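Local coordinates for protein tRNA-splicing ligase RtcB (Thermus thermophilus, PDB 2EPG) that probably ligates RNA ends, joining 2',3'-cyclic phosphate or 3'-phosphate termini to 5'-hydroxyl termini with GTP and manganese ions, at residues 63-67 / 88-92; 97-103 / 353-357; 115-119 / 324-329; 220-225 / 236-240. Residues are numbered along the deposited sequence.

Interaction 1. Residues 63-67 / 88-92; sequences LPGIV and AAFDP
At the apolar centre the F90 ring (chi1 m, chi2 near 90°) lies back against residues 63-67. I66 (chi1 and chi2 t) lays CG1 over one ring face, its CB 3.6 Å from F90 CE2. At the ring edge, L63 CB comes to 3.5 Å from F90 CE2 and P64 O to 3.3 Å from F90 CD2. V67 (chi1 t) points across to A89, CB to CB 4.1 Å. L63-I66 form a type II beta turn; G65 has positive phi (68/14), and the closing bond from I66 N to L63 O is weak at 3.4 Å. Beyond the turn the chain runs extended and antiparallel to 88-90. I66 faces F90 as a non-hydrogen-bonded pair, CA-CA 4.5 Å, flanked by bonds from V67 N to A89 O (2.8 Å) and D91 N to G65 O (3.0 Å). One water bridges V67 O (2.7 Å) and A89 N (2.8 Å). This single bridge sets the turn leading into strand 70-73 beside strand 86-90, its antiparallel partner in the mixed sheet; F90 and A88 bond to L353 and H355 of strand 350-357, V60 of helix 52-60 packs on I66 and A88, and V97 on L63, P64 and F90.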
loop_
_atom_site.group_PDB
_atom_site.type_symbol
_atom_site.label_atom_id
_atom_site.label_comp_id
_atom_site.label_asym_id
_atom_site.label_seq_id
_atom_site.Cartn_x
_atom_site.Cartn_y
_atom_site.Cartn_z
ATOM N N LEU A 63 2.897 22.718 -6.155
ATOM C CA LEU A 63 2.159 22.901 -4.897
ATOM C C LEU A 63 2.955 23.521 -3.743
ATOM O O LEU A 63 4.137 23.236 -3.562
ATOM C CB LEU A 63 1.537 21.569 -4.478
ATOM C CG LEU A 63 0.512 21.102 -5.521
ATOM C CD1 LEU A 63 -0.015 19.715 -5.190
ATOM C CD2 LEU A 63 -0.636 22.099 -5.562
ATOM N N PRO A 64 2.304 24.387 -2.943
ATOM C CA PRO A 64 2.899 25.092 -1.797
ATOM C C PRO A 64 3.504 24.203 -0.719
ATOM O O PRO A 64 2.916 23.196 -0.333
ATOM C CB PRO A 64 1.730 25.919 -1.244
ATOM C CG PRO A 64 0.779 26.019 -2.385
ATOM C CD PRO A 64 0.857 24.655 -3.005
ATOM N N GLY A 65 4.677 24.598 -0.227
ATOM C CA GLY A 65 5.343 23.840 0.821
ATOM C C GLY A 65 5.859 22.469 0.416
ATOM O O GLY A 65 6.182 21.647 1.279
ATOM N N ILE A 66 5.934 22.188 -0.879
ATOM C CA ILE A 66 6.442 20.885 -1.265
ATOM C C ILE A 66 7.926 20.826 -0.919
ATOM O O ILE A 66 8.622 21.826 -1.016
ATOM C CB ILE A 66 6.255 20.601 -2.762
ATOM C CG1 ILE A 66 6.793 19.203 -3.077
ATOM C CG2 ILE A 66 6.950 21.673 -3.608
ATOM C CD1 ILE A 66 6.144 18.573 -4.246
ATOM N N VAL A 67 8.385 19.656 -0.492
ATOM C CA VAL A 67 9.786 19.451 -0.134
ATOM C C VAL A 67 10.482 18.807 -1.335
ATOM O O VAL A 67 9.971 17.849 -1.926
ATOM C CB VAL A 67 9.907 18.533 1.116
ATOM C CG1 VAL A 67 11.386 18.299 1.491
ATOM C CG2 VAL A 67 9.148 19.166 2.300
ATOM N N ALA A 88 5.234 12.534 -2.526
ATOM C CA ALA A 88 5.401 13.985 -2.390
ATOM C C ALA A 88 5.296 14.388 -0.934
ATOM O O ALA A 88 4.258 14.196 -0.306
ATOM C CB ALA A 88 4.327 14.723 -3.222
ATOM N N ALA A 89 6.373 14.952 -0.403
ATOM C CA ALA A 89 6.408 15.378 0.984
ATOM C C ALA A 89 6.102 16.879 1.061
ATOM O O ALA A 89 6.556 17.659 0.210
ATOM C CB ALA A 89 7.787 15.072 1.581
ATOM N N PHE A 90 5.307 17.263 2.062
ATOM C CA PHE A 90 4.918 18.654 2.273
ATOM C C PHE A 90 5.206 19.088 3.710
ATOM O O PHE A 90 4.876 18.369 4.653
ATOM C CB PHE A 90 3.435 18.829 1.946
ATOM C CG PHE A 90 3.136 18.778 0.462
ATOM C CD1 PHE A 90 2.899 17.564 -0.179
ATOM C CD2 PHE A 90 3.125 19.945 -0.293
ATOM C CE1 PHE A 90 2.652 17.513 -1.551
ATOM C CE2 PHE A 90 2.882 19.903 -1.670
ATOM C CZ PHE A 90 2.644 18.691 -2.300
ATOM N N ASP A 91 5.829 20.256 3.874
ATOM C CA ASP A 91 6.180 20.750 5.201
ATOM C C ASP A 91 5.127 21.710 5.761
ATOM O O ASP A 91 4.951 22.820 5.252
ATOM C CB ASP A 91 7.534 21.466 5.156
ATOM C CG ASP A 91 8.069 21.792 6.541
ATOM O OD1 ASP A 91 7.278 21.927 7.486
ATOM O OD2 ASP A 91 9.295 21.931 6.682
ATOM N N PRO A 92 4.441 21.307 6.839
ATOM C CA PRO A 92 3.400 22.137 7.465
ATOM C C PRO A 92 3.911 23.518 7.858
ATOM O O PRO A 92 3.194 24.509 7.734
ATOM C CB PRO A 92 2.988 21.325 8.702
ATOM C CG PRO A 92 3.417 19.932 8.378
ATOM C CD PRO A 92 4.731 20.130 7.671
HETATM O O HOH W 1 8.236 15.828 -2.293
#

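Interaction 2. Residues 97-103 / 353-357; sequences VVSPGGV and LVHRK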
loop_
_atom_site.group_PDB
_atom_site.type_symbol
_atom_site.label_atom_id
_atom_site.label_comp_id
_atom_site.label_asym_id
_atom_site.label_seq_id
_atom_site.Cartn_x
_atom_site.Cartn_y
_atom_site.Cartn_z
ATOM N N VAL A 97 0.592 21.766 1.892
ATOM C CA VAL A 97 -0.790 21.375 1.680
ATOM C C VAL A 97 -0.983 19.869 1.722
ATOM O O VAL A 97 -0.015 19.106 1.706
ATOM C CB VAL A 97 -1.296 21.880 0.308
ATOM C CG1 VAL A 97 -1.356 23.401 0.293
ATOM C CG2 VAL A 97 -0.384 21.365 -0.823
ATOM N N VAL A 98 -2.238 19.445 1.804
ATOM C CA VAL A 98 -2.579 18.025 1.782
ATOM C C VAL A 98 -3.583 17.877 0.645
ATOM O O VAL A 98 -4.526 18.676 0.534
ATOM C CB VAL A 98 -3.217 17.518 3.121
ATOM C CG1 VAL A 98 -4.425 18.371 3.515
ATOM C CG2 VAL A 98 -3.670 16.043 2.942
ATOM N N SER A 99 -3.375 16.880 -0.208
ATOM C CA SER A 99 -4.266 16.668 -1.345
ATOM C C SER A 99 -4.839 15.265 -1.463
ATOM O O SER A 99 -4.094 14.299 -1.603
ATOM C CB SER A 99 -3.548 16.992 -2.641
ATOM O OG SER A 99 -4.360 16.605 -3.726
ATOM N N PRO A 100 -6.178 15.135 -1.421
ATOM C CA PRO A 100 -6.813 13.817 -1.529
ATOM C C PRO A 100 -6.348 13.090 -2.790
ATOM O O PRO A 100 -6.201 11.868 -2.801
ATOM C CB PRO A 100 -8.304 14.153 -1.580
ATOM C CG PRO A 100 -8.397 15.411 -0.777
ATOM C CD PRO A 100 -7.188 16.194 -1.237
ATOM N N GLY A 101 -6.115 13.852 -3.852
ATOM C CA GLY A 101 -5.664 13.251 -5.094
ATOM C C GLY A 101 -4.259 12.695 -4.957
ATOM O O GLY A 101 -3.827 11.875 -5.772
ATOM N N GLY A 102 -3.547 13.148 -3.928
ATOM C CA GLY A 102 -2.188 12.690 -3.694
ATOM C C GLY A 102 -2.152 11.380 -2.938
ATOM O O GLY A 102 -1.102 10.770 -2.780
ATOM N N VAL A 103 -3.309 10.954 -2.452
ATOM C CA VAL A 103 -3.415 9.709 -1.710
ATOM C C VAL A 103 -4.131 8.684 -2.596
ATOM O O VAL A 103 -3.774 7.514 -2.621
ATOM C CB VAL A 103 -4.232 9.911 -0.404
ATOM C CG1 VAL A 103 -4.497 8.564 0.268
ATOM C CG2 VAL A 103 -3.481 10.833 0.555
ATOM N N LEU A 353 4.589 15.808 5.893
ATOM C CA LEU A 353 3.489 14.942 5.511
ATOM C C LEU A 353 3.851 14.324 4.159
ATOM O O LEU A 353 3.994 15.040 3.166
ATOM C CB LEU A 353 2.193 15.747 5.377
ATOM C CG LEU A 353 0.998 14.933 4.873
ATOM C CD1 LEU A 353 0.584 13.940 5.944
ATOM C CD2 LEU A 353 -0.158 15.877 4.515
ATOM N N VAL A 354 3.968 13.001 4.116
ATOM C CA VAL A 354 4.336 12.315 2.881
ATOM C C VAL A 354 3.157 11.649 2.182
ATOM O O VAL A 354 2.555 10.719 2.732
ATOM C CB VAL A 354 5.407 11.232 3.151
ATOM C CG1 VAL A 354 5.885 10.611 1.821
ATOM C CG2 VAL A 354 6.573 11.845 3.916
ATOM N N HIS A 355 2.846 12.131 0.972
ATOM C CA HIS A 355 1.762 11.589 0.163
ATOM C C HIS A 355 2.372 10.466 -0.674
ATOM O O HIS A 355 3.410 10.649 -1.340
ATOM C CB HIS A 355 1.191 12.627 -0.825
ATOM C CG HIS A 355 0.432 13.754 -0.192
ATOM N ND1 HIS A 355 1.048 14.793 0.473
ATOM C CD2 HIS A 355 -0.896 14.028 -0.176
ATOM C CE1 HIS A 355 0.131 15.663 0.867
ATOM N NE2 HIS A 355 -1.056 15.223 0.484
ATOM N N ARG A 356 1.722 9.314 -0.646
ATOM C CA ARG A 356 2.181 8.169 -1.410
ATOM C C ARG A 356 0.967 7.559 -2.058
ATOM O O ARG A 356 0.084 7.063 -1.368
ATOM C CB ARG A 356 2.855 7.118 -0.504
ATOM C CG ARG A 356 4.172 7.559 0.173
ATOM C CD ARG A 356 4.952 6.347 0.735
ATOM N NE ARG A 356 6.206 6.723 1.386
ATOM C CZ ARG A 356 6.320 7.073 2.668
ATOM N NH1 ARG A 356 7.505 7.404 3.160
ATOM N NH2 ARG A 356 5.254 7.094 3.465
ATOM N N LYS A 357 0.908 7.621 -3.381
ATOM C CA LYS A 357 -0.199 7.031 -4.121
ATOM C C LYS A 357 0.443 5.989 -5.002
ATOM O O LYS A 357 1.214 6.331 -5.904
ATOM C CB LYS A 357 -0.914 8.054 -5.010
ATOM C CG LYS A 357 -2.229 7.495 -5.572
ATOM C CD LYS A 357 -2.660 8.099 -6.904
ATOM C CE LYS A 357 -2.654 9.604 -6.908
ATOM N NZ LYS A 357 -3.333 10.170 -8.103
#
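H355 gives up the most surface here and organises the contact. With chi1 at m, its ring reaches from strand 353-357 into the concave side of residues 97-103, where NE2 accepts a straight hydrogen bond from S99 N (2.9 Å, 170°). V98 CA, 3.4 Å from H355 NE2, and V97 O, 3.5 Å from H355 CE1, lie near the ring plane, so the imidazole meets this backbone edge-on. Its other nitrogen, ND1, has a weak hydrogen bond with A88 O, and the F90 ring meets it at a steep angle. K357 is next. Its CB lies 3.5 Å from G102 O and its CG 3.3 Å from V103 O, and the side chain then runs past G101 to NZ, which is hydrogen-bonded to F82 O and Y80 O. G102 fills the gap between these two side chains. A side chain there would collide with H355 CD2, so the close fit depends on a bare CA. The turn carrying G102 is held by bonds from G102 N to S99 O (2.7 Å) and V103 N to P100 O (3.1 Å). Away from the polar centre, V98 CB packs on L353 CD2 at 3.7 Å. Overall, a histidine ties the turn after strand 97-98 to strand 350-357 of the large mixed sheet, beside the predicted nucleotide site: the K357 side chain lies about 3 Å from that of N340, a predicted GMP ligand.

Interaction 3. Residues 115-119 / 324-329; sequences ASHLT and FTPRDH
A corner in a strand docks on the C-terminal end of a single helical turn. The chain runs extended through A115 and S116, bends at H117 (phi/psi -88/-8) and resumes extended at L118, leaving H117 N to donate to H329 O at 2.9 Å. H117 and H329 are the facing pair, CA-CA 5.3 Å. The corner is an ST turn: S116 (chi1 p) accepts from L118 N at OG, 3.2 Å, and the same OG is hydrogen-bonded to V241 O. At its other end, helix 326-329 begins with a capping box, T325 N to D328 OD2 at 3.0 Å and, weakly, D328 N to T325 OG1 at 3.2 Å. L118 (chi1 m, chi2 t) puts CD1 over one face of the F324 ring, 3.8 Å from the centroid and 23° off the normal, a CH-pi contact, and 3.8 Å from H329 CB. F319 of helix 288-321 packs on L118 and H329. Strand 110-119 pairs antiparallel with strands 240-247 and 332-347, and helix 326-329 comes just before 332-347, so the contact lies beside the start of that pairing. The chemistry combines one backbone hydrogen bond, its acceptor less surely placed, with apolar packing of L118 on F324 and H329.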
loop_
_atom_site.group_PDB
_atom_site.type_symbol
_atom_site.label_atom_id
_atom_site.label_comp_id
_atom_site.label_asym_id
_atom_site.label_seq_id
_atom_site.Cartn_x
_atom_site.Cartn_y
_atom_site.Cartn_z
ATOM N N ALA A 115 2.918 -15.612 6.477
ATOM C CA ALA A 115 3.946 -16.609 6.198
ATOM C C ALA A 115 3.662 -17.813 7.091
ATOM O O ALA A 115 3.510 -17.657 8.300
ATOM C CB ALA A 115 5.327 -16.034 6.510
ATOM N N SER A 116 3.607 -19.008 6.517
ATOM C CA SER A 116 3.292 -20.202 7.305
ATOM C C SER A 116 4.462 -21.174 7.484
ATOM O O SER A 116 5.544 -20.963 6.930
ATOM C CB SER A 116 2.157 -20.968 6.642
ATOM O OG SER A 116 2.656 -21.661 5.509
ATOM N N HIS A 117 4.226 -22.227 8.271
ATOM C CA HIS A 117 5.219 -23.280 8.502
ATOM C C HIS A 117 5.101 -24.361 7.426
ATOM O O HIS A 117 5.929 -25.257 7.357
ATOM C CB HIS A 117 5.001 -23.963 9.854
ATOM C CG HIS A 117 5.416 -23.137 11.025
ATOM N ND1 HIS A 117 4.888 -23.322 12.286
ATOM C CD2 HIS A 117 6.329 -22.145 11.139
ATOM C CE1 HIS A 117 5.458 -22.476 13.127
ATOM N NE2 HIS A 117 6.336 -21.751 12.457
ATOM N N LEU A 118 4.071 -24.271 6.591
ATOM C CA LEU A 118 3.828 -25.267 5.553
ATOM C C LEU A 118 4.644 -25.106 4.280
ATOM O O LEU A 118 5.023 -24.007 3.887
ATOM C CB LEU A 118 2.340 -25.290 5.194
ATOM C CG LEU A 118 1.408 -25.705 6.334
ATOM C CD1 LEU A 118 -0.023 -25.255 6.062
ATOM C CD2 LEU A 118 1.486 -27.214 6.502
ATOM N N THR A 119 4.922 -26.227 3.633
ATOM C CA THR A 119 5.680 -26.207 2.400
ATOM C C THR A 119 4.712 -26.593 1.299
ATOM O O THR A 119 3.630 -27.119 1.574
ATOM C CB THR A 119 6.854 -27.200 2.460
ATOM O OG1 THR A 119 6.352 -28.544 2.531
ATOM C CG2 THR A 119 7.702 -26.916 3.696
ATOM N N PHE A 324 -5.435 -28.197 8.777
ATOM C CA PHE A 324 -4.166 -27.695 9.281
ATOM C C PHE A 324 -4.406 -27.006 10.612
ATOM O O PHE A 324 -5.060 -25.960 10.663
ATOM C CB PHE A 324 -3.537 -26.702 8.298
ATOM C CG PHE A 324 -3.175 -27.303 6.977
ATOM C CD1 PHE A 324 -3.973 -27.093 5.862
ATOM C CD2 PHE A 324 -2.032 -28.075 6.843
ATOM C CE1 PHE A 324 -3.639 -27.639 4.630
ATOM C CE2 PHE A 324 -1.682 -28.629 5.613
ATOM C CZ PHE A 324 -2.489 -28.411 4.500
ATOM N N THR A 325 -3.871 -27.584 11.686
ATOM C CA THR A 325 -4.028 -27.012 13.017
ATOM C C THR A 325 -3.193 -25.739 13.131
ATOM O O THR A 325 -2.318 -25.490 12.307
ATOM C CB THR A 325 -3.540 -27.982 14.112
ATOM O OG1 THR A 325 -2.147 -28.250 13.916
ATOM C CG2 THR A 325 -4.321 -29.303 14.056
ATOM N N PRO A 326 -3.445 -24.925 14.165
ATOM C CA PRO A 326 -2.678 -23.693 14.335
ATOM C C PRO A 326 -1.181 -23.957 14.377
ATOM O O PRO A 326 -0.398 -23.164 13.868
ATOM C CB PRO A 326 -3.215 -23.133 15.649
ATOM C CG PRO A 326 -4.653 -23.499 15.577
ATOM C CD PRO A 326 -4.577 -24.959 15.109
ATOM N N ARG A 327 -0.776 -25.071 14.974
ATOM C CA ARG A 327 0.649 -25.356 15.030
ATOM C C ARG A 327 1.150 -25.913 13.702
ATOM O O ARG A 327 2.336 -25.846 13.415
ATOM C CB ARG A 327 0.987 -26.284 16.217
ATOM C CG ARG A 327 0.550 -27.732 16.124
ATOM C CD ARG A 327 0.484 -28.348 17.540
ATOM N NE ARG A 327 1.602 -27.922 18.390
ATOM C CZ ARG A 327 1.681 -28.129 19.708
ATOM N NH1 ARG A 327 2.746 -27.697 20.382
ATOM N NH2 ARG A 327 0.706 -28.761 20.360
ATOM N N ASP A 328 0.245 -26.435 12.878
ATOM C CA ASP A 328 0.642 -26.942 11.566
ATOM C C ASP A 328 0.892 -25.755 10.633
ATOM O O ASP A 328 1.956 -25.632 10.021
ATOM C CB ASP A 328 -0.457 -27.789 10.904
ATOM C CG ASP A 328 -0.566 -29.195 11.472
ATOM O OD1 ASP A 328 0.480 -29.819 11.753
ATOM O OD2 ASP A 328 -1.711 -29.681 11.612
ATOM N N HIS A 329 -0.104 -24.884 10.515
ATOM C CA HIS A 329 0.033 -23.773 9.588
ATOM C C HIS A 329 0.865 -22.608 10.084
ATOM O O HIS A 329 1.533 -21.965 9.291
ATOM C CB HIS A 329 -1.347 -23.310 9.088
ATOM C CG HIS A 329 -2.204 -22.641 10.121
ATOM N ND1 HIS A 329 -1.842 -21.469 10.750
ATOM C CD2 HIS A 329 -3.450 -22.936 10.568
ATOM C CE1 HIS A 329 -2.828 -21.068 11.533
ATOM N NE2 HIS A 329 -3.815 -21.939 11.441
#

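Interaction 4. Residues 220-225 / 236-240; sequences QYVDEV and LFKGQ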
loop_
_atom_site.group_PDB
_atom_site.type_symbol
_atom_site.label_atom_id
_atom_site.label_comp_id
_atom_site.label_asym_id
_atom_site.label_seq_id
_atom_site.Cartn_x
_atom_site.Cartn_y
_atom_site.Cartn_z
ATOM N N GLN A 220 0.141 -18.699 -1.992
ATOM C CA GLN A 220 1.286 -18.813 -2.886
ATOM C C GLN A 220 2.398 -19.605 -2.204
ATOM O O GLN A 220 2.270 -20.063 -1.053
ATOM C CB GLN A 220 1.846 -17.404 -3.195
ATOM C CG GLN A 220 0.842 -16.248 -3.128
ATOM C CD GLN A 220 1.468 -14.900 -2.728
ATOM O OE1 GLN A 220 1.960 -14.728 -1.600
ATOM N NE2 GLN A 220 1.452 -13.946 -3.649
ATOM N N TYR A 221 3.498 -19.770 -2.925
ATOM C CA TYR A 221 4.654 -20.423 -2.347
ATOM C C TYR A 221 5.872 -19.616 -2.781
ATOM O O TYR A 221 5.867 -18.979 -3.833
ATOM C CB TYR A 221 4.761 -21.903 -2.770
ATOM C CG TYR A 221 5.023 -22.170 -4.239
ATOM C CD1 TYR A 221 3.968 -22.306 -5.148
ATOM C CD2 TYR A 221 6.326 -22.314 -4.713
ATOM C CE1 TYR A 221 4.206 -22.582 -6.490
ATOM C CE2 TYR A 221 6.577 -22.589 -6.047
ATOM C CZ TYR A 221 5.515 -22.723 -6.930
ATOM O OH TYR A 221 5.773 -22.990 -8.250
ATOM N N VAL A 222 6.893 -19.597 -1.940
ATOM C CA VAL A 222 8.110 -18.864 -2.254
ATOM C C VAL A 222 8.846 -19.713 -3.295
ATOM O O VAL A 222 9.174 -20.861 -3.013
ATOM C CB VAL A 222 8.981 -18.712 -0.986
ATOM C CG1 VAL A 222 10.277 -18.012 -1.318
ATOM C CG2 VAL A 222 8.210 -17.941 0.082
ATOM N N ASP A 223 9.075 -19.193 -4.499
ATOM C CA ASP A 223 9.782 -20.010 -5.480
ATOM C C ASP A 223 11.231 -19.573 -5.705
ATOM O O ASP A 223 11.988 -20.254 -6.398
ATOM C CB ASP A 223 9.015 -20.085 -6.816
ATOM C CG ASP A 223 9.329 -18.944 -7.754
ATOM O OD1 ASP A 223 9.039 -19.080 -8.964
ATOM O OD2 ASP A 223 9.849 -17.910 -7.299
ATOM N N GLU A 224 11.624 -18.454 -5.099
ATOM C CA GLU A 224 12.987 -17.982 -5.244
ATOM C C GLU A 224 13.390 -17.083 -4.080
ATOM O O GLU A 224 12.596 -16.261 -3.612
ATOM C CB GLU A 224 13.130 -17.231 -6.574
ATOM C CG GLU A 224 14.536 -17.243 -7.153
ATOM C CD GLU A 224 14.541 -17.216 -8.678
ATOM O OE1 GLU A 224 14.246 -16.148 -9.262
ATOM O OE2 GLU A 224 14.831 -18.275 -9.287
ATOM N N VAL A 225 14.616 -17.260 -3.600
ATOM C CA VAL A 225 15.128 -16.442 -2.513
ATOM C C VAL A 225 16.382 -15.734 -3.024
ATOM O O VAL A 225 17.319 -16.390 -3.485
ATOM C CB VAL A 225 15.473 -17.295 -1.277
ATOM C CG1 VAL A 225 16.229 -16.453 -0.263
ATOM C CG2 VAL A 225 14.182 -17.847 -0.655
ATOM N N LEU A 236 11.390 -16.235 5.763
ATOM C CA LEU A 236 11.006 -16.757 4.455
ATOM C C LEU A 236 11.959 -17.870 4.002
ATOM O O LEU A 236 13.153 -17.819 4.285
ATOM C CB LEU A 236 11.041 -15.632 3.411
ATOM C CG LEU A 236 9.893 -14.623 3.389
ATOM C CD1 LEU A 236 10.205 -13.479 2.409
ATOM C CD2 LEU A 236 8.601 -15.360 2.976
ATOM N N PHE A 237 11.426 -18.879 3.320
ATOM C CA PHE A 237 12.245 -19.967 2.776
ATOM C C PHE A 237 11.579 -20.533 1.520
ATOM O O PHE A 237 10.359 -20.498 1.383
ATOM C CB PHE A 237 12.504 -21.074 3.822
ATOM C CG PHE A 237 11.271 -21.803 4.282
ATOM C CD1 PHE A 237 10.848 -22.961 3.633
ATOM C CD2 PHE A 237 10.561 -21.358 5.392
ATOM C CE1 PHE A 237 9.738 -23.675 4.087
ATOM C CE2 PHE A 237 9.449 -22.061 5.856
ATOM C CZ PHE A 237 9.036 -23.223 5.201
ATOM N N LYS A 238 12.388 -21.038 0.598
ATOM C CA LYS A 238 11.873 -21.566 -0.657
ATOM C C LYS A 238 10.940 -22.745 -0.407
ATOM O O LYS A 238 11.202 -23.593 0.449
ATOM C CB LYS A 238 13.044 -21.968 -1.562
ATOM C CG LYS A 238 12.636 -22.467 -2.946
ATOM C CD LYS A 238 13.854 -22.570 -3.840
ATOM C CE LYS A 238 13.524 -23.240 -5.154
ATOM N NZ LYS A 238 14.722 -23.253 -6.027
ATOM N N GLY A 239 9.831 -22.772 -1.138
ATOM C CA GLY A 239 8.865 -23.836 -0.963
ATOM C C GLY A 239 7.852 -23.490 0.109
ATOM O O GLY A 239 6.832 -24.154 0.257
ATOM N N GLN A 240 8.117 -22.432 0.858
ATOM C CA GLN A 240 7.205 -22.025 1.920
ATOM C C GLN A 240 5.874 -21.461 1.399
ATOM O O GLN A 240 5.837 -20.711 0.415
ATOM C CB GLN A 240 7.896 -21.000 2.812
ATOM C CG GLN A 240 7.010 -20.401 3.881
ATOM C CD GLN A 240 7.670 -19.204 4.498
ATOM O OE1 GLN A 240 8.481 -18.542 3.850
ATOM N NE2 GLN A 240 7.328 -18.905 5.748
#
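V222 overlaps residues 236-240 more than any other residue of its strand segment does, its CG2 3.9 Å from L236 CD2 and its CB 3.3 Å from F237 O, an oxygen less surely placed. The backbone pattern is a G1 beta bulge next to a type II turn: V222 on strand 216-225 faces both G239 and Q240. V222 O accepts from G239 N (2.8 Å, 173°), while V222 N donates to Q240 O (2.8 Å, 151°). G239 takes phi/psi of 89/-11, angles at which a CB would jam against the preceding carbonyl oxygen; as the third residue of the turn and the first of the bulge, it meets both demands at once. From the bulge the chain runs on into strand 240-247, which pairs antiparallel with 216-225 after the intervening helix 228-234. Y221 CA adds a CA-H...O contact to Q240 O at 3.0 Å. On the more open side the all-t K238 side chain reaches across the strand, CE 3.6 Å from D223 O, and V225 CG2 comes within 3.9 Å of K238 N. D223 itself turns away to a salt bridge with R478. At the other end Q220, hydrogen-bonded to T242 and E218, lies near the predicted GMP ligands E218 and S391. The turn is also tied by a side chain: Q240 OE1 accepts from F237 N at 3.0 Å.

How the interactions relate
The four contacts form two pairs, on opposite sides of the chain's centre. Interactions 1 and 2, centres about 10 Å apart, meet where strands 86-90 and 350-357 pair: F90 N lies 2.8 Å from L353 O. Interactions 3 and 4, centres about 14 Å apart, touch through S116 O and Q240 NE2 at 3.0 Å. Between the pairs, centres are about 35 to 46 Å apart, yet all four reach the same large mixed sheet. In sequence, interaction 1 closes first; interaction 2 then spans a long loop enclosing interaction 3, which encloses interaction 4. Interactions 2 and 3 join parts more than 200 residues apart; 1 and 4 are local, one of each kind on either side.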